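Long-range contact in histidine acid phosphatase (Bifidobacterium longum subsp. infantis, PDB 6RXD), which probably removes phosphate groups from inositol polyphosphates such as phytate, and from 2,3-bisphosphoglycerate, as a histidine acid phosphatase of the MINPP type: residues A[465-479]-A[491-503]. Numbering follows the deposited sequence. Where two conformers were deposited one is given.
Sequences TPIVRMLYNENEVPF and TWYKLTELKSCLA
Val468 and Tyr493 form an antiparallel hydrogen-bonded pair, Val468 N to Tyr493 O at 2.7 Å and Tyr493 N to Val468 O at 2.8 Å. Leu495 N, in the first turn of helix 495-501, then bonds to Pro466 O, which suits proline since its carbonyl can still accept. Trp492 has an indole broad enough to serve both stem and head of Arg469: Arg469 CB stands 3.4 Å from the centroid of the six-membered ring, almost on its normal, and the arginine chain, bent at chi2 (-92°) and again at chi3, sets one guanidinium face against Trp492 CZ2, the planes 46° apart. Ile467 CD1 meets Trp492 CE3 obliquely. Replacing Trp492 by an alanine is likely to strip Arg469 of the indole it lies against and open a gap beside Ile467 CD1. The guanidinium also pairs with Asp449 and Glu476. Glu476 OE2 is gripped from opposite faces of its carboxylate by Arg469 NH1 and Thr491 OG1 (2.7 Å), a short hydroxyl donor, and accepts from Ser28 too. Strand 467-472 belongs to the mixed sheet of the histidine phosphatase fold, between strands 445-453 and 493-494. On Val468's side, Phe479 turns its flat edge to the Tyr493 face, a T-shaped pair, while branched Leu498 lays CD2 over one Phe479 face, a CH-pi contact, and CD1 against Val468 CB.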
loop_
_atom_site.group_PDB
_atom_site.type_symbol
_atom_site.label_atom_id
_atom_site.label_comp_id
_atom_site.label_asym_id
_atom_site.label_seq_id
_atom_site.Cartn_x
_atom_site.Cartn_y
_atom_site.Cartn_z
ATOM N N THR A 465 17.139 -3.434 -29.631
ATOM C CA THR A 465 16.487 -3.849 -28.397
ATOM C C THR A 465 15.863 -2.643 -27.698
ATOM O O THR A 465 16.520 -1.616 -27.542
ATOM C CB THR A 465 17.528 -4.480 -27.468
ATOM O OG1 THR A 465 18.127 -5.604 -28.135
ATOM C CG2 THR A 465 16.902 -4.926 -26.155
ATOM N N PRO A 466 14.599 -2.768 -27.256
ATOM C CA PRO A 466 13.938 -1.684 -26.511
ATOM C C PRO A 466 14.622 -1.448 -25.169
ATOM O O PRO A 466 15.310 -2.335 -24.666
ATOM C CB PRO A 466 12.525 -2.234 -26.257
ATOM C CG PRO A 466 12.343 -3.341 -27.276
ATOM C CD PRO A 466 13.706 -3.925 -27.473
ATOM N N ILE A 467 14.435 -0.264 -24.599
ATOM C CA ILE A 467 15.082 0.068 -23.335
ATOM C C ILE A 467 14.053 0.554 -22.323
ATOM O O ILE A 467 12.984 1.046 -22.688
ATOM C CB ILE A 467 16.192 1.117 -23.525
ATOM C CG1 ILE A 467 15.627 2.403 -24.130
ATOM C CG2 ILE A 467 17.321 0.545 -24.403
ATOM C CD1 ILE A 467 16.633 3.550 -24.136
ATOM N N VAL A 468 14.367 0.384 -21.041
ATOM C CA VAL A 468 13.367 0.565 -20.003
ATOM C C VAL A 468 13.947 1.356 -18.840
ATOM O O VAL A 468 15.108 1.162 -18.477
ATOM C CB VAL A 468 12.914 -0.821 -19.467
ATOM C CG1 VAL A 468 11.790 -0.693 -18.426
ATOM C CG2 VAL A 468 12.464 -1.755 -20.615
ATOM N N ARG A 469 13.126 2.213 -18.235
ATOM C CA ARG A 469 13.533 3.026 -17.087
ATOM C C ARG A 469 12.435 2.937 -16.030
ATOM O O ARG A 469 11.261 2.947 -16.376
ATOM C CB ARG A 469 13.711 4.483 -17.552
ATOM C CG ARG A 469 14.003 5.509 -16.474
ATOM C CD ARG A 469 12.726 6.173 -15.919
ATOM N NE ARG A 469 11.930 6.922 -16.898
ATOM C CZ ARG A 469 12.286 8.092 -17.431
ATOM N NH1 ARG A 469 13.453 8.634 -17.121
ATOM N NH2 ARG A 469 11.487 8.710 -18.295
ATOM N N MET A 470 12.813 2.853 -14.753
ATOM C CA MET A 470 11.836 2.704 -13.666
ATOM C C MET A 470 11.731 3.925 -12.747
ATOM O O MET A 470 12.745 4.571 -12.434
ATOM C CB MET A 470 12.170 1.464 -12.815
ATOM C CG MET A 470 11.374 1.360 -11.494
ATOM S SD MET A 470 11.410 -0.300 -10.784
ATOM C CE MET A 470 13.186 -0.633 -10.805
ATOM N N LEU A 471 10.495 4.233 -12.340
ATOM C CA LEU A 471 10.205 5.159 -11.237
ATOM C C LEU A 471 9.527 4.377 -10.121
ATOM O O LEU A 471 8.655 3.559 -10.387
ATOM C CB LEU A 471 9.258 6.282 -11.688
ATOM C CG LEU A 471 9.560 7.171 -12.896
ATOM C CD1 LEU A 471 8.644 8.406 -12.873
ATOM C CD2 LEU A 471 10.998 7.588 -12.976
ATOM N N TYR A 472 9.922 4.626 -8.872
ATOM C CA TYR A 472 9.329 3.974 -7.707
ATOM C C TYR A 472 8.851 5.109 -6.813
ATOM O O TYR A 472 9.656 5.949 -6.374
ATOM C CB TYR A 472 10.400 3.155 -6.991
ATOM C CG TYR A 472 9.960 2.355 -5.775
ATOM C CD1 TYR A 472 8.642 1.939 -5.595
ATOM C CD2 TYR A 472 10.888 2.021 -4.800
ATOM C CE1 TYR A 472 8.268 1.192 -4.463
ATOM C CE2 TYR A 472 10.538 1.288 -3.678
ATOM C CZ TYR A 472 9.236 0.872 -3.512
ATOM O OH TYR A 472 8.928 0.123 -2.400
ATOM N N ASN A 473 7.543 5.171 -6.590
ATOM C CA ASN A 473 6.925 6.307 -5.917
ATOM C C ASN A 473 7.351 7.632 -6.558
ATOM O O ASN A 473 7.572 8.646 -5.881
ATOM C CB ASN A 473 7.208 6.241 -4.408
ATOM C CG ASN A 473 6.733 4.931 -3.791
ATOM O OD1 ASN A 473 5.746 4.361 -4.246
ATOM N ND2 ASN A 473 7.429 4.448 -2.758
ATOM N N GLU A 474 7.447 7.585 -7.886
ATOM C CA GLU A 474 7.797 8.716 -8.740
ATOM C C GLU A 474 9.212 9.261 -8.560
ATOM O O GLU A 474 9.528 10.353 -9.032
ATOM C CB GLU A 474 6.720 9.805 -8.696
ATOM C CG GLU A 474 5.515 9.437 -9.577
ATOM C CD GLU A 474 4.368 10.416 -9.460
ATOM O OE1 GLU A 474 3.733 10.442 -8.385
ATOM O OE2 GLU A 474 4.093 11.151 -10.440
ATOM N N ASN A 475 10.073 8.484 -7.907
ATOM C CA ASN A 475 11.504 8.766 -7.922
ATOM C C ASN A 475 12.161 7.855 -8.943
ATOM O O ASN A 475 11.905 6.654 -8.951
ATOM C CB ASN A 475 12.120 8.502 -6.546
ATOM C CG ASN A 475 11.554 9.404 -5.475
ATOM O OD1 ASN A 475 11.559 10.633 -5.617
ATOM N ND2 ASN A 475 11.042 8.804 -4.403
ATOM N N GLU A 476 12.997 8.418 -9.807
ATOM C CA GLU A 476 13.734 7.590 -10.762
ATOM C C GLU A 476 14.796 6.805 -10.019
ATOM O O GLU A 476 15.598 7.373 -9.262
ATOM C CB GLU A 476 14.364 8.458 -11.862
ATOM C CG GLU A 476 15.066 7.655 -12.966
ATOM C CD GLU A 476 15.398 8.518 -14.170
ATOM O OE1 GLU A 476 15.376 9.757 -14.017
ATOM O OE2 GLU A 476 15.658 7.969 -15.266
ATOM N N VAL A 477 14.796 5.490 -10.222
ATOM C CA VAL A 477 15.727 4.615 -9.527
ATOM C C VAL A 477 16.355 3.647 -10.514
ATOM O O VAL A 477 15.757 3.324 -11.541
ATOM C CB VAL A 477 15.029 3.816 -8.394
ATOM C CG1 VAL A 477 14.567 4.750 -7.280
ATOM C CG2 VAL A 477 13.865 2.992 -8.946
ATOM N N PRO A 478 17.572 3.188 -10.207
ATOM C CA PRO A 478 18.150 2.092 -10.982
ATOM C C PRO A 478 17.374 0.816 -10.718
ATOM O O PRO A 478 16.702 0.692 -9.690
ATOM C CB PRO A 478 19.566 1.961 -10.407
ATOM C CG PRO A 478 19.483 2.549 -9.019
ATOM C CD PRO A 478 18.467 3.665 -9.136
ATOM N N PHE A 479 17.456 -0.126 -11.642
ATOM C CA PHE A 479 17.044 -1.485 -11.337
ATOM C C PHE A 479 18.069 -2.090 -10.384
ATOM O O PHE A 479 19.086 -1.452 -10.072
ATOM C CB PHE A 479 16.896 -2.297 -12.628
ATOM C CG PHE A 479 15.564 -2.082 -13.328
ATOM C CD1 PHE A 479 14.496 -2.935 -13.087
ATOM C CD2 PHE A 479 15.386 -1.022 -14.211
ATOM C CE1 PHE A 479 13.279 -2.746 -13.724
ATOM C CE2 PHE A 479 14.167 -0.827 -14.850
ATOM C CZ PHE A 479 13.109 -1.693 -14.597
ATOM N N THR A 491 20.236 5.213 -16.299
ATOM C CA THR A 491 19.192 4.464 -15.596
ATOM C C THR A 491 18.269 3.745 -16.568
ATOM O O THR A 491 17.195 3.281 -16.179
ATOM C CB THR A 491 18.338 5.387 -14.706
ATOM O OG1 THR A 491 17.901 6.505 -15.482
ATOM C CG2 THR A 491 19.146 5.880 -13.521
ATOM N N TRP A 492 18.675 3.666 -17.837
ATOM C CA TRP A 492 17.945 2.903 -18.842
ATOM C C TRP A 492 18.596 1.536 -19.029
ATOM O O TRP A 492 19.821 1.427 -19.021
ATOM C CB TRP A 492 17.913 3.660 -20.178
ATOM C CG TRP A 492 17.175 4.948 -20.070
ATOM C CD1 TRP A 492 17.661 6.143 -19.604
ATOM C CD2 TRP A 492 15.805 5.179 -20.415
ATOM N NE1 TRP A 492 16.673 7.097 -19.631
ATOM C CE2 TRP A 492 15.522 6.531 -20.126
ATOM C CE3 TRP A 492 14.784 4.369 -20.933
ATOM C CZ2 TRP A 492 14.260 7.101 -20.344
ATOM C CZ3 TRP A 492 13.535 4.930 -21.152
ATOM C CH2 TRP A 492 13.283 6.286 -20.860
ATOM N N TYR A 493 17.761 0.509 -19.220
ATOM C CA TYR A 493 18.221 -0.877 -19.336
ATOM C C TYR A 493 17.572 -1.562 -20.526
ATOM O O TYR A 493 16.369 -1.394 -20.769
ATOM C CB TYR A 493 17.810 -1.656 -18.089
ATOM C CG TYR A 493 18.442 -1.166 -16.819
ATOM C CD1 TYR A 493 19.494 -1.860 -16.248
ATOM C CD2 TYR A 493 17.995 -0.002 -16.194
ATOM C CE1 TYR A 493 20.081 -1.423 -15.067
ATOM C CE2 TYR A 493 18.582 0.447 -15.003
ATOM C CZ TYR A 493 19.619 -0.270 -14.455
ATOM O OH TYR A 493 20.201 0.153 -13.284
ATOM N N LYS A 494 18.349 -2.376 -21.236
ATOM C CA LYS A 494 17.797 -3.168 -22.334
ATOM C C LYS A 494 16.751 -4.153 -21.824
ATOM O O LYS A 494 16.893 -4.720 -20.730
ATOM C CB LYS A 494 18.892 -3.959 -23.034
ATOM C CG LYS A 494 19.764 -3.155 -23.980
ATOM C CD LYS A 494 20.598 -4.116 -24.830
ATOM C CE LYS A 494 21.544 -3.355 -25.767
ATOM N NZ LYS A 494 22.428 -4.287 -26.553
ATOM N N LEU A 495 15.712 -4.360 -22.627
ATOM C CA LEU A 495 14.678 -5.334 -22.289
ATOM C C LEU A 495 15.273 -6.734 -22.142
ATOM O O LEU A 495 14.881 -7.496 -21.255
ATOM C CB LEU A 495 13.582 -5.330 -23.355
ATOM C CG LEU A 495 12.424 -6.312 -23.154
ATOM C CD1 LEU A 495 11.646 -5.990 -21.898
ATOM C CD2 LEU A 495 11.511 -6.279 -24.370
ATOM N N THR A 496 16.220 -7.068 -23.009
ATOM C CA THR A 496 16.891 -8.366 -22.925
ATOM C C THR A 496 17.594 -8.513 -21.573
ATOM O O THR A 496 17.574 -9.584 -20.960
ATOM C CB THR A 496 17.920 -8.537 -24.047
ATOM O OG1 THR A 496 18.753 -7.371 -24.102
ATOM C CG2 THR A 496 17.231 -8.716 -25.400
ATOM N N GLU A 497 18.212 -7.428 -21.116
ATOM C CA GLU A 497 18.942 -7.447 -19.856
ATOM C C GLU A 497 17.987 -7.656 -18.691
ATOM O O GLU A 497 18.276 -8.447 -17.788
ATOM C CB GLU A 497 19.765 -6.161 -19.673
ATOM C CG GLU A 497 20.369 -5.994 -18.271
ATOM C CD GLU A 497 21.517 -6.941 -17.979
ATOM O OE1 GLU A 497 21.872 -7.764 -18.848
ATOM O OE2 GLU A 497 22.080 -6.864 -16.861
ATOM N N LEU A 498 16.851 -6.958 -18.702
ATOM C CA LEU A 498 15.878 -7.114 -17.620
ATOM C C LEU A 498 15.334 -8.531 -17.562
ATOM O O LEU A 498 15.138 -9.074 -16.476
ATOM C CB LEU A 498 14.729 -6.112 -17.739
ATOM C CG LEU A 498 15.119 -4.650 -17.543
ATOM C CD1 LEU A 498 13.870 -3.779 -17.466
ATOM C CD2 LEU A 498 15.961 -4.504 -16.279
ATOM N N LYS A 499 15.096 -9.140 -18.717
ATOM C CA LYS A 499 14.543 -10.493 -18.723
ATOM C C LYS A 499 15.502 -11.485 -18.082
ATOM O O LYS A 499 15.087 -12.462 -17.451
ATOM C CB LYS A 499 14.191 -10.926 -20.148
ATOM C CG LYS A 499 12.932 -10.259 -20.691
ATOM C CD LYS A 499 12.683 -10.675 -22.141
ATOM C CE LYS A 499 11.440 -9.995 -22.701
ATOM N NZ LYS A 499 11.336 -10.189 -24.181
ATOM N N SER A 500 16.793 -11.228 -18.237
ATOM C CA SER A 500 17.797 -12.056 -17.590
ATOM C C SER A 500 17.998 -11.677 -16.132
ATOM O O SER A 500 17.982 -12.535 -15.248
ATOM C CB SER A 500 19.123 -11.942 -18.358
ATOM O OG SER A 500 20.200 -12.550 -17.675
ATOM N N CYS A 501 18.168 -10.388 -15.864
ATOM C CA CYS A 501 18.628 -9.938 -14.551
ATOM C C CYS A 501 17.523 -9.847 -13.503
ATOM O O CYS A 501 17.801 -9.825 -12.301
ATOM C CB CYS A 501 19.403 -8.609 -14.649
ATOM S SG CYS A 501 18.434 -7.080 -14.893
ATOM N N LEU A 502 16.273 -9.784 -13.952
ATOM C CA LEU A 502 15.150 -9.766 -13.010
ATOM C C LEU A 502 14.631 -11.160 -12.710
ATOM O O LEU A 502 13.790 -11.331 -11.826
ATOM C CB LEU A 502 14.005 -8.884 -13.507
ATOM C CG LEU A 502 14.404 -7.423 -13.699
ATOM C CD1 LEU A 502 13.172 -6.594 -14.021
ATOM C CD2 LEU A 502 15.102 -6.894 -12.448
ATOM N N ALA A 503 15.127 -12.154 -13.443
ATOM C CA ALA A 503 14.799 -13.548 -13.143
ATOM C C ALA A 503 15.561 -13.994 -11.890
ATOM O O ALA A 503 16.501 -13.321 -11.461
ATOM C CB ALA A 503 15.131 -14.443 -14.331
HETATM O O HOH W 1 20.823 -6.035 -27.861
HETATM O O HOH W 2 15.480 2.494 -14.161
#